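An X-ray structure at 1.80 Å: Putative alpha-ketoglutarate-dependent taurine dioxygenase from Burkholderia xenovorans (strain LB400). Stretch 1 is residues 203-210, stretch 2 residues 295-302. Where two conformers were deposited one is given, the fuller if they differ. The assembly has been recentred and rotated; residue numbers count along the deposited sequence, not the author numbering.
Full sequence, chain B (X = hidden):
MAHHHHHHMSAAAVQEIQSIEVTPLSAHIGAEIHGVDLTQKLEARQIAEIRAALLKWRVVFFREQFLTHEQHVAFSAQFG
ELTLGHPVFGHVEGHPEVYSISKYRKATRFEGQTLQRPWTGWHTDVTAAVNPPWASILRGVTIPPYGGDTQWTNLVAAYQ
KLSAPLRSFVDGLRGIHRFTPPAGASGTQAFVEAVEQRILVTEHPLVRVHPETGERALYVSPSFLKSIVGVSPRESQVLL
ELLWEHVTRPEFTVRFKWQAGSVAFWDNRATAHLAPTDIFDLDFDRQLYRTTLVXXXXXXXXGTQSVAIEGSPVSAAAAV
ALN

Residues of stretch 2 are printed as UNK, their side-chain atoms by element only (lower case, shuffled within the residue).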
# COMPACT_ATOMS: atom_id res chain seq x y z
N GLU B 203 -23.80 17.33 5.63
CA GLU B 203 -24.37 15.99 5.72
C GLU B 203 -24.36 15.36 4.33
O GLU B 203 -24.98 15.90 3.41
CB GLU B 203 -25.79 16.03 6.29
CG GLU B 203 -26.39 14.62 6.46
CD GLU B 203 -27.84 14.67 6.91
OE1 GLU B 203 -28.12 15.23 7.99
OE2 GLU B 203 -28.70 14.15 6.18
N HIS B 204 -23.66 14.24 4.19
CA HIS B 204 -23.56 13.49 2.93
C HIS B 204 -24.19 12.12 3.07
O HIS B 204 -24.25 11.57 4.18
CB HIS B 204 -22.09 13.30 2.51
CG HIS B 204 -21.45 14.52 1.95
ND1 HIS B 204 -21.91 15.15 0.81
CD2 HIS B 204 -20.35 15.21 2.34
CE1 HIS B 204 -21.14 16.19 0.54
NE2 HIS B 204 -20.17 16.24 1.45
N PRO B 205 -24.65 11.51 1.97
CA PRO B 205 -24.98 10.09 2.02
C PRO B 205 -23.74 9.28 2.31
O PRO B 205 -22.63 9.62 1.88
CB PRO B 205 -25.51 9.80 0.61
CG PRO B 205 -24.77 10.79 -0.25
CD PRO B 205 -24.68 12.04 0.59
N LEU B 206 -23.91 8.19 3.06
CA LEU B 206 -22.78 7.28 3.22
C LEU B 206 -22.51 6.51 1.93
O LEU B 206 -21.40 6.03 1.74
CB LEU B 206 -23.03 6.30 4.37
CG LEU B 206 -22.07 6.33 5.55
CD1 LEU B 206 -22.02 7.72 6.16
CD2 LEU B 206 -22.50 5.28 6.57
N VAL B 207 -23.52 6.37 1.07
CA VAL B 207 -23.37 5.72 -0.23
C VAL B 207 -23.67 6.76 -1.30
O VAL B 207 -24.80 7.27 -1.38
CB VAL B 207 -24.29 4.50 -0.36
CG1 VAL B 207 -24.15 3.88 -1.74
CG2 VAL B 207 -23.98 3.49 0.74
N ARG B 208 -22.67 7.09 -2.12
CA ARG B 208 -22.84 8.10 -3.16
C ARG B 208 -23.07 7.43 -4.50
O ARG B 208 -22.24 6.63 -4.95
CB ARG B 208 -21.63 9.04 -3.25
CG ARG B 208 -21.85 10.07 -4.36
CD ARG B 208 -20.73 11.12 -4.49
NE ARG B 208 -21.14 12.10 -5.51
CZ ARG B 208 -20.48 13.21 -5.84
NH1 ARG B 208 -19.34 13.51 -5.23
NH2 ARG B 208 -20.96 14.01 -6.78
N VAL B 209 -24.17 7.79 -5.16
CA VAL B 209 -24.46 7.25 -6.49
C VAL B 209 -23.72 8.06 -7.54
O VAL B 209 -23.97 9.26 -7.72
CB VAL B 209 -25.97 7.25 -6.76
CG1 VAL B 209 -26.23 6.69 -8.13
CG2 VAL B 209 -26.68 6.44 -5.68
N HIS B 210 -22.83 7.40 -8.28
CA HIS B 210 -21.97 8.09 -9.23
C HIS B 210 -22.81 8.71 -10.35
O HIS B 210 -23.59 8.00 -11.00
CB HIS B 210 -20.93 7.13 -9.79
CG HIS B 210 -19.80 7.80 -10.51
ND1 HIS B 210 -19.96 8.44 -11.71
CD2 HIS B 210 -18.49 7.91 -10.19
CE1 HIS B 210 -18.80 8.93 -12.10
NE2 HIS B 210 -17.89 8.62 -11.20
N UNK B 295 -17.39 20.00 -8.76
CA UNK B 295 -18.31 18.88 -8.75
C UNK B 295 -19.72 19.32 -8.37
O UNK B 295 -19.98 20.46 -8.00
N UNK B 296 -20.65 18.37 -8.48
CA UNK B 296 -22.05 18.59 -8.16
C UNK B 296 -22.35 18.11 -6.74
O UNK B 296 -21.49 17.56 -6.05
c UNK B 296 -22.94 17.89 -9.18
c UNK B 296 -23.06 18.66 -10.48
o UNK B 296 -23.22 19.90 -10.42
o UNK B 296 -23.00 18.04 -11.56
N UNK B 297 -23.58 18.33 -6.30
CA UNK B 297 -24.00 17.88 -4.96
C UNK B 297 -24.21 16.37 -4.99
O UNK B 297 -24.92 15.87 -5.88
c UNK B 297 -25.27 18.62 -4.54
c UNK B 297 -25.02 20.12 -4.48
c UNK B 297 -25.78 18.10 -3.19
N UNK B 298 -23.61 15.61 -4.07
CA UNK B 298 -23.82 14.15 -4.06
C UNK B 298 -25.27 13.78 -3.81
O UNK B 298 -26.05 14.53 -3.21
c UNK B 298 -21.85 14.73 -2.80
c UNK B 298 -22.93 13.67 -2.91
c UNK B 298 -22.58 16.02 -3.10
N UNK B 299 -25.64 12.58 -4.27
CA UNK B 299 -26.96 12.01 -4.08
C UNK B 299 -26.80 10.58 -3.58
O UNK B 299 -25.93 9.85 -4.08
c UNK B 299 -27.78 12.02 -5.39
c UNK B 299 -27.79 13.42 -6.00
c UNK B 299 -29.17 11.53 -5.13
N UNK B 300 -27.63 10.17 -2.62
CA UNK B 300 -27.63 8.81 -2.13
C UNK B 300 -28.59 7.92 -2.90
O UNK B 300 -29.29 8.36 -3.82
N UNK B 301 -28.64 6.63 -2.54
CA UNK B 301 -29.50 5.70 -3.27
C UNK B 301 -30.97 6.08 -3.24
O UNK B 301 -31.69 5.78 -4.21
c UNK B 301 -27.85 4.49 -2.07
c UNK B 301 -27.72 5.92 -1.61
c UNK B 301 -29.26 4.36 -2.55
N UNK B 302 -31.44 6.74 -2.18
CA UNK B 302 -32.84 7.15 -2.11
C UNK B 302 -33.11 8.50 -2.78
O UNK B 302 -34.24 9.00 -2.71
c UNK B 302 -33.32 7.19 -0.65
o UNK B 302 -31.79 9.02 -0.35
c UNK B 302 -32.69 8.34 0.16
o UNK B 302 -33.10 8.53 1.32
O HOH W 1 -23.84 11.70 -6.47
O HOH W 2 -23.99 14.12 -7.73
O HOH W 3 -19.02 16.20 -6.09

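Position 295 has backbone atoms and no side-chain atom, which identifies Gly295. It buries almost no surface against stretch 1.

Position 296 carries two carbons and two oxygens. Both oxygens sit on the second carbon, a short carboxylate (or its isosteric amide, were one oxygen a nitrogen), and the elements settle it as Asp296. Its side chain comes no nearer to stretch 1 than Asp296 CB to Arg208 NH2, 5.0 Å; the backbone does the work. Water 3 donates to Asp296 O (2.8 Å) and accepts from Arg208 NH1 (2.8 Å).

Position 297 has three carbons, one bonded to CA and carrying the other two: a beta-branched, wholly apolar side chain, hence Val297. Its CA-to-CB bond points away from stretch 1, but its carbonyl faces a second bridge, in which water 2 donates to Val297 O (2.7 Å) and accepts from Arg208 NH2 (3.2 Å).

At position 298 three carbons close a ring onto the backbone N; only proline does this. The CA-to-CB bond of Pro298 points toward stretch 1, and the residue has the largest covered area of its stretch. Its CB lies over one face of the Arg208 guanidinium, 3.5 Å from Arg208 NE, while its CG approaches His204 ND1 at 3.6 Å. Pro205 CD is 4.2 Å from Pro298 CB.

Position 299 again shows one carbon carrying two, so Val299. Its CA-to-CB bond points away from stretch 1, and the backbone pairs: Val209 N donates to Val299 O at 2.9 Å, with a nearly straight angle of 173°.

Position 300 lacks side-chain atoms and is Gly300. Its CA lies 3.6 Å from Pro205 CB and 3.3 Å from Val207 O, the latter a CA-H...O contact with 148° at the hydrogen. An ideally placed CB would fall 2.9 Å from Pro205 CB, a clash, so the close approach depends on the bare CA.

Position 301 again has three side-chain carbons closing a ring onto the backbone N: Pro301. Its CD is 3.2 Å from Val207 O, and its CG packs 3.8 Å from Val207 CG1.

Position 302 has two carbons, the second bearing two oxygens, and is Asp302. It makes no contact with stretch 1.

The contact joins one direct hydrogen bond, Val209 N to Val299 O, to apolar packing by the two prolines of stretch 2. The extended Arg208 side chain, all t through chi3, reaches back past Pro298 to three waters. Water 1 accepts from Arg208 NE (2.9 Å) and Val299 N (3.0 Å) and donates to Val209 O (2.7 Å), extending the direct backbone pairing through solvent.

Stretch 2 (295-302) GDVPVGPD
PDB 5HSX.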